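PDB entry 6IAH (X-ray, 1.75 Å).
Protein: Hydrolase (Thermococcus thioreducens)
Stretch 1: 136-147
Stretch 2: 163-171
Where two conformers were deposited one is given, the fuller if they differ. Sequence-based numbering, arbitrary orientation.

Stretch 1 (136-147) LLERASKHFKLG
Stretch 2 163-171: IIGFKFENA

Stretch 1 runs from a helix that begins earlier in the chain and includes Leu136 to Ala140, through a turn closed by the bonds His143 N to Ala140 O (3.0 Å) and Phe144 N to Ala140 O (2.9 Å), into a strand at Lys145 to Gly147. Stretch 2 begins with the last two residues of a helix, Ile163 and Ile164, and continues as largely extended chain past both elements, so that Phe166 lies nearest Leu137 (CA to CA 7.4 Å) and Asn170 nearest Gly147 (CA to CA 4.7 Å). Together they bury 458 Å².

Ile163 makes no contact, but Ile164 (chi1 m, chi2 t) points toward the helix and sets its CG2 3.6 Å from Leu137 CD1. Gly165 then breaks the helix at phi/psi 82/37, where a CB would jam against the preceding carbonyl oxygen. The chain extends at Phe166 (-155/140), whose t rotamer with chi2 near 90° lays one ring face over Leu137 (m, t): Leu137 CB stands 3.7 Å from the ring centroid, 8° off the normal, a CH-pi contact. Ser141 CB approaches the ring edge, 4.3 Å from Phe166 CZ, while its p rotamer returns OG to Glu138 O (2.8 Å). Leu146 CD1 also reaches Phe166 CZ, at 4.1 Å, joining strand and helix around one aromatic ring.

Lys167 stays out of reach. Phe168 (chi1 m, -107/112) points back toward stretch 1, its CZ 4.0 Å from Leu137 CD1, extending the apolar cluster. Glu169 turns the backbone at -73/-25, its CA-to-CB bond sideways, and makes no contact with stretch 1. Asn170 (chi1 m, chi2 -46°) supplies the polar link: its ND2 donates to Leu146 O at 3.0 Å and 162°. A water donates to Leu146 O (2.7 Å) and accepts from Asn170 N (3.1 Å), bridging the same residues. Beyond it, Asn170 O lies 3.1 Å from Gly147 CA in a CA-H...O contact.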

ATOM      1  N   LEU A 136     -15.639  10.937  13.138  1.00 29.82           N
ATOM      2  CA  LEU A 136     -16.079   9.553  13.386  1.00 28.36           C
ATOM      3  C   LEU A 136     -15.103   8.708  14.190  1.00 27.40           C
ATOM      4  O   LEU A 136     -15.551   7.898  15.026  1.00 23.83           O
ATOM      5  CB  LEU A 136     -16.502   8.838  12.121  1.00 29.26           C
ATOM      6  CG  LEU A 136     -17.702   9.479  11.429  1.00 32.74           C
ATOM      7  CD1 LEU A 136     -17.959   8.898  10.045  1.00 30.55           C
ATOM      8  CD2 LEU A 136     -18.971   9.366  12.300  1.00 35.70           C
ATOM      9  N   LEU A 137     -13.803   8.861  13.955  1.00 25.72           N
ATOM     10  CA  LEU A 137     -12.820   8.069  14.690  1.00 24.87           C
ATOM     11  C   LEU A 137     -12.839   8.507  16.144  1.00 25.96           C
ATOM     12  O   LEU A 137     -12.673   7.705  17.063  1.00 26.35           O
ATOM     13  CB  LEU A 137     -11.410   8.207  14.075  1.00 25.02           C
ATOM     14  CG  LEU A 137     -11.234   7.610  12.682  1.00 26.00           C
ATOM     15  CD1 LEU A 137      -9.977   8.092  12.018  1.00 28.27           C
ATOM     16  CD2 LEU A 137     -11.294   6.091  12.697  1.00 26.08           C
ATOM     17  N   GLU A 138     -12.957   9.813  16.336  1.00 27.13           N
ATOM     18  CA  GLU A 138     -13.065  10.392  17.651  1.00 29.23           C
ATOM     19  C   GLU A 138     -14.306   9.870  18.323  1.00 28.53           C
ATOM     20  O   GLU A 138     -14.247   9.332  19.439  1.00 26.25           O
ATOM     21  CB  GLU A 138     -13.075  11.915  17.588  1.00 31.55           C
ATOM     22  CG  GLU A 138     -11.733  12.544  17.180  1.00 38.58           C
ATOM     23  CD  GLU A 138     -11.864  13.980  16.571  1.00 49.15           C
ATOM     24  OE1 GLU A 138     -12.938  14.655  16.693  1.00 49.76           O
ATOM     25  OE2 GLU A 138     -10.880  14.448  15.935  1.00 49.64           O
ATOM     26  N   ARG A 139     -15.413   9.952  17.619  1.00 25.16           N
ATOM     27  CA  ARG A 139     -16.639   9.427  18.230  1.00 29.71           C
ATOM     28  C   ARG A 139     -16.531   7.951  18.570  1.00 29.96           C
ATOM     29  O   ARG A 139     -16.880   7.549  19.696  1.00 32.24           O
ATOM     30  CB  ARG A 139     -17.842   9.684  17.332  1.00 26.34           C
ATOM     31  CG  ARG A 139     -18.247  11.116  17.379  1.00 25.43           C
ATOM     32  CD  ARG A 139     -19.153  11.395  16.232  1.00 29.43           C
ATOM     33  NE  ARG A 139     -20.352  10.554  16.280  1.00 26.52           N
ATOM     34  CZ  ARG A 139     -21.285  10.504  15.346  1.00 29.76           C
ATOM     35  NH1 ARG A 139     -21.178  11.236  14.259  1.00 29.74           N
ATOM     36  NH2 ARG A 139     -22.346   9.678  15.487  1.00 31.22           N
ATOM     37  N   ALA A 140     -15.987   7.147  17.634  1.00 28.05           N
ATOM     38  CA  ALA A 140     -15.906   5.700  17.844  1.00 24.07           C
ATOM     39  C   ALA A 140     -14.976   5.292  18.946  1.00 25.89           C
ATOM     40  O   ALA A 140     -15.261   4.312  19.617  1.00 25.22           O
ATOM     41  CB  ALA A 140     -15.536   5.002  16.599  1.00 23.50           C
ATOM     42  N   SER A 141     -13.889   6.062  19.147  1.00 26.38           N
ATOM     43  CA  SER A 141     -12.842   5.746  20.155  1.00 27.74           C
ATOM     44  C   SER A 141     -13.379   5.791  21.546  1.00 28.73           C
ATOM     45  O   SER A 141     -12.794   5.157  22.471  1.00 27.18           O
ATOM     46  CB  SER A 141     -11.612   6.712  20.006  1.00 30.48           C
ATOM     47  OG  SER A 141     -11.989   8.035  20.420  1.00 38.12           O
ATOM     48  N   LYS A 142     -14.508   6.471  21.738  1.00 30.13           N
ATOM     49  CA  LYS A 142     -15.146   6.467  23.062  1.00 31.72           C
ATOM     50  C   LYS A 142     -15.876   5.166  23.436  1.00 33.16           C
ATOM     51  O   LYS A 142     -16.196   4.950  24.594  1.00 28.65           O
ATOM     52  CB  LYS A 142     -16.083   7.662  23.193  1.00 34.38           C
ATOM     53  CG  LYS A 142     -15.394   9.014  23.223  1.00 36.03           C
ATOM     54  CD  LYS A 142     -16.420  10.103  22.973  1.00 42.16           C
ATOM     55  CE  LYS A 142     -16.122  11.396  23.708  1.00 45.55           C
ATOM     56  NZ  LYS A 142     -17.057  12.447  23.213  1.00 49.51           N
ATOM     57  N   HIS A 143     -16.175   4.317  22.457  1.00 31.21           N
ATOM     58  CA  HIS A 143     -16.962   3.084  22.679  1.00 31.24           C
ATOM     59  C   HIS A 143     -16.432   1.816  22.113  1.00 30.16           C
ATOM     60  O   HIS A 143     -16.993   0.738  22.406  1.00 30.41           O
ATOM     61  CB  HIS A 143     -18.371   3.318  22.130  1.00 31.48           C
ATOM     62  CG  HIS A 143     -18.992   4.524  22.739  1.00 35.28           C
ATOM     63  ND1 HIS A 143     -19.434   4.529  24.052  1.00 31.96           N
ATOM     64  CD2 HIS A 143     -19.101   5.799  22.292  1.00 31.70           C
ATOM     65  CE1 HIS A 143     -19.834   5.748  24.366  1.00 33.63           C
ATOM     66  NE2 HIS A 143     -19.667   6.530  23.312  1.00 33.36           N
ATOM     67  N   PHE A 144     -15.379   1.910  21.308  1.00 29.00           N
ATOM     68  CA  PHE A 144     -14.723   0.746  20.664  1.00 28.34           C
ATOM     69  C   PHE A 144     -13.229   0.934  20.791  1.00 28.16           C
ATOM     70  O   PHE A 144     -12.763   2.106  20.808  1.00 28.85           O
ATOM     71  CB  PHE A 144     -15.042   0.745  19.179  1.00 28.14           C
ATOM     72  CG  PHE A 144     -16.512   0.631  18.864  1.00 29.12           C
ATOM     73  CD1 PHE A 144     -17.122  -0.626  18.817  1.00 31.13           C
ATOM     74  CD2 PHE A 144     -17.261   1.759  18.587  1.00 31.51           C
ATOM     75  CE1 PHE A 144     -18.485  -0.746  18.519  1.00 32.93           C
ATOM     76  CE2 PHE A 144     -18.633   1.668  18.310  1.00 31.81           C
ATOM     77  CZ  PHE A 144     -19.239   0.410  18.294  1.00 34.30           C
ATOM     78  N   LYS A 145     -12.487  -0.169  20.895  0.50 28.41           N
ATOM     79  CA  LYS A 145     -11.044  -0.173  20.692  0.50 28.35           C
ATOM     80  C   LYS A 145     -10.739  -0.105  19.205  0.50 26.94           C
ATOM     81  O   LYS A 145     -11.292  -0.873  18.407  0.50 26.75           O
ATOM     82  CB  LYS A 145     -10.416  -1.439  21.246  0.50 30.26           C
ATOM     83  CG  LYS A 145     -10.514  -1.558  22.759  0.50 32.30           C
ATOM     84  CD  LYS A 145      -9.275  -2.225  23.321  0.50 34.07           C
ATOM     85  CE  LYS A 145      -8.030  -1.370  23.134  0.50 35.55           C
ATOM     86  NZ  LYS A 145      -6.844  -2.005  23.766  0.50 35.88           N
ATOM     87  N   LEU A 146      -9.879   0.825  18.833  1.00 26.54           N
ATOM     88  CA  LEU A 146      -9.562   1.055  17.421  1.00 27.56           C
ATOM     89  C   LEU A 146      -8.100   0.635  17.178  1.00 27.86           C
ATOM     90  O   LEU A 146      -7.219   0.806  18.033  1.00 29.49           O
ATOM     91  CB  LEU A 146      -9.767   2.501  17.028  1.00 28.60           C
ATOM     92  CG  LEU A 146     -11.109   3.160  17.272  1.00 29.23           C
ATOM     93  CD1 LEU A 146     -10.995   4.598  16.723  1.00 29.38           C
ATOM     94  CD2 LEU A 146     -12.218   2.391  16.581  1.00 28.41           C
ATOM     95  N   GLY A 147      -7.864   0.059  16.008  1.00 25.11           N
ATOM     96  CA  GLY A 147      -6.558  -0.332  15.607  1.00 24.51           C
ATOM     97  C   GLY A 147      -6.356  -0.336  14.145  1.00 23.86           C
ATOM     98  O   GLY A 147      -7.340  -0.187  13.374  1.00 22.86           O
ATOM     99  N   ILE A 163      -2.433  12.782   7.404  1.00 24.29           N
ATOM    100  CA  ILE A 163      -3.450  12.911   6.341  1.00 25.09           C
ATOM    101  C   ILE A 163      -4.864  12.812   6.937  1.00 26.36           C
ATOM    102  O   ILE A 163      -5.736  13.537   6.552  1.00 27.33           O
ATOM    103  CB  ILE A 163      -3.237  11.829   5.247  1.00 25.01           C
ATOM    104  CG1 ILE A 163      -1.948  12.124   4.463  1.00 23.21           C
ATOM    105  CG2 ILE A 163      -4.404  11.762   4.239  1.00 24.36           C
ATOM    106  CD1 ILE A 163      -1.351  10.951   3.791  1.00 23.73           C
ATOM    107  N   ILE A 164      -5.035  11.851   7.862  0.50 25.87           N
ATOM    108  CA  ILE A 164      -6.306  11.545   8.500  0.50 24.56           C
ATOM    109  C   ILE A 164      -6.674  12.585   9.546  0.50 26.93           C
ATOM    110  O   ILE A 164      -7.820  12.999   9.629  0.50 28.73           O
ATOM    111  CB  ILE A 164      -6.265  10.132   9.145  0.50 22.94           C
ATOM    112  CG1 ILE A 164      -6.162   9.074   8.046  0.50 21.22           C
ATOM    113  CG2 ILE A 164      -7.496   9.861  10.020  0.50 21.20           C
ATOM    114  CD1 ILE A 164      -5.637   7.734   8.483  0.50 19.63           C
ATOM    115  N   GLY A 165      -5.697  13.031  10.323  1.00 26.84           N
ATOM    116  CA  GLY A 165      -5.921  13.897  11.443  1.00 28.29           C
ATOM    117  C   GLY A 165      -6.354  13.117  12.661  1.00 30.05           C
ATOM    118  O   GLY A 165      -7.197  13.592  13.449  1.00 31.03           O
ATOM    119  N   PHE A 166      -5.784  11.931  12.818  1.00 26.68           N
ATOM    120  CA  PHE A 166      -6.073  11.085  13.979  1.00 26.91           C
ATOM    121  C   PHE A 166      -4.917  10.166  14.206  1.00 26.93           C
ATOM    122  O   PHE A 166      -4.331   9.642  13.253  1.00 26.57           O
ATOM    123  CB  PHE A 166      -7.375  10.301  13.757  1.00 28.33           C
ATOM    124  CG  PHE A 166      -7.824   9.490  14.962  1.00 26.87           C
ATOM    125  CD1 PHE A 166      -8.663  10.051  15.917  1.00 29.72           C
ATOM    126  CD2 PHE A 166      -7.482   8.165  15.086  1.00 26.12           C
ATOM    127  CE1 PHE A 166      -9.083   9.302  17.003  1.00 31.22           C
ATOM    128  CE2 PHE A 166      -7.912   7.396  16.172  1.00 30.01           C
ATOM    129  CZ  PHE A 166      -8.712   7.967  17.126  1.00 29.65           C
ATOM    130  N   LYS A 167      -4.575   9.956  15.467  1.00 25.56           N
ATOM    131  CA  LYS A 167      -3.434   9.129  15.847  1.00 30.78           C
ATOM    132  C   LYS A 167      -3.917   7.710  16.258  1.00 30.34           C
ATOM    133  O   LYS A 167      -4.889   7.593  16.997  1.00 32.71           O
ATOM    134  CB  LYS A 167      -2.710   9.829  17.027  1.00 34.69           C
ATOM    135  CG  LYS A 167      -1.232   9.492  17.181  1.00 44.84           C
ATOM    136  CD  LYS A 167      -0.403  10.746  17.451  1.00 43.91           C
ATOM    137  N   PHE A 168      -3.281   6.653  15.798  1.00 27.88           N
ATOM    138  CA  PHE A 168      -3.661   5.300  16.204  1.00 30.40           C
ATOM    139  C   PHE A 168      -2.613   4.738  17.156  1.00 31.05           C
ATOM    140  O   PHE A 168      -1.518   4.375  16.730  1.00 30.27           O
ATOM    141  CB  PHE A 168      -3.787   4.372  15.003  1.00 28.73           C
ATOM    142  CG  PHE A 168      -4.977   4.675  14.135  1.00 29.83           C
ATOM    143  CD1 PHE A 168      -6.209   4.101  14.411  1.00 30.47           C
ATOM    144  CD2 PHE A 168      -4.875   5.564  13.107  1.00 29.67           C
ATOM    145  CE1 PHE A 168      -7.307   4.369  13.625  1.00 32.41           C
ATOM    146  CE2 PHE A 168      -5.962   5.833  12.323  1.00 31.21           C
ATOM    147  CZ  PHE A 168      -7.189   5.222  12.563  1.00 28.15           C
ATOM    148  N   GLU A 169      -3.017   4.554  18.405  1.00 32.68           N
ATOM    149  CA  GLU A 169      -2.127   3.949  19.403  1.00 37.26           C
ATOM    150  C   GLU A 169      -1.900   2.471  19.227  1.00 35.11           C
ATOM    151  O   GLU A 169      -0.851   1.949  19.618  1.00 34.76           O
ATOM    152  CB  GLU A 169      -2.649   4.275  20.798  1.00 43.55           C
ATOM    153  CG  GLU A 169      -2.621   5.805  21.038  1.00 56.29           C
ATOM    154  CD  GLU A 169      -1.295   6.500  20.584  1.00 63.18           C
ATOM    155  OE1 GLU A 169      -0.167   6.063  20.985  1.00 62.10           O
ATOM    156  OE2 GLU A 169      -1.368   7.472  19.792  1.00 63.20           O
ATOM    157  N   ASN A 170      -2.847   1.785  18.595  1.00 31.68           N
ATOM    158  CA  ASN A 170      -2.753   0.347  18.361  1.00 28.64           C
ATOM    159  C   ASN A 170      -2.570   0.145  16.857  1.00 32.17           C
ATOM    160  O   ASN A 170      -3.524   0.322  16.101  1.00 27.63           O
ATOM    161  CB  ASN A 170      -4.046  -0.298  18.830  1.00 31.56           C
ATOM    162  CG  ASN A 170      -4.400   0.047  20.266  1.00 32.25           C
ATOM    163  OD1 ASN A 170      -3.558   0.000  21.136  1.00 33.68           O
ATOM    164  ND2 ASN A 170      -5.666   0.374  20.509  1.00 30.89           N
ATOM    165  N   ALA A 171      -1.348  -0.156  16.402  1.00 29.54           N
ATOM    166  CA  ALA A 171      -1.073  -0.236  14.994  1.00 30.87           C
ATOM    167  C   ALA A 171      -0.076  -1.373  14.776  1.00 34.42           C
ATOM    168  O   ALA A 171       0.882  -1.493  15.548  1.00 33.31           O
ATOM    169  CB  ALA A 171      -0.492   1.070  14.513  1.00 31.50           C
TER
HETATM  170  O   HOH W   1      -5.614   2.927  17.639  1.00 32.48           O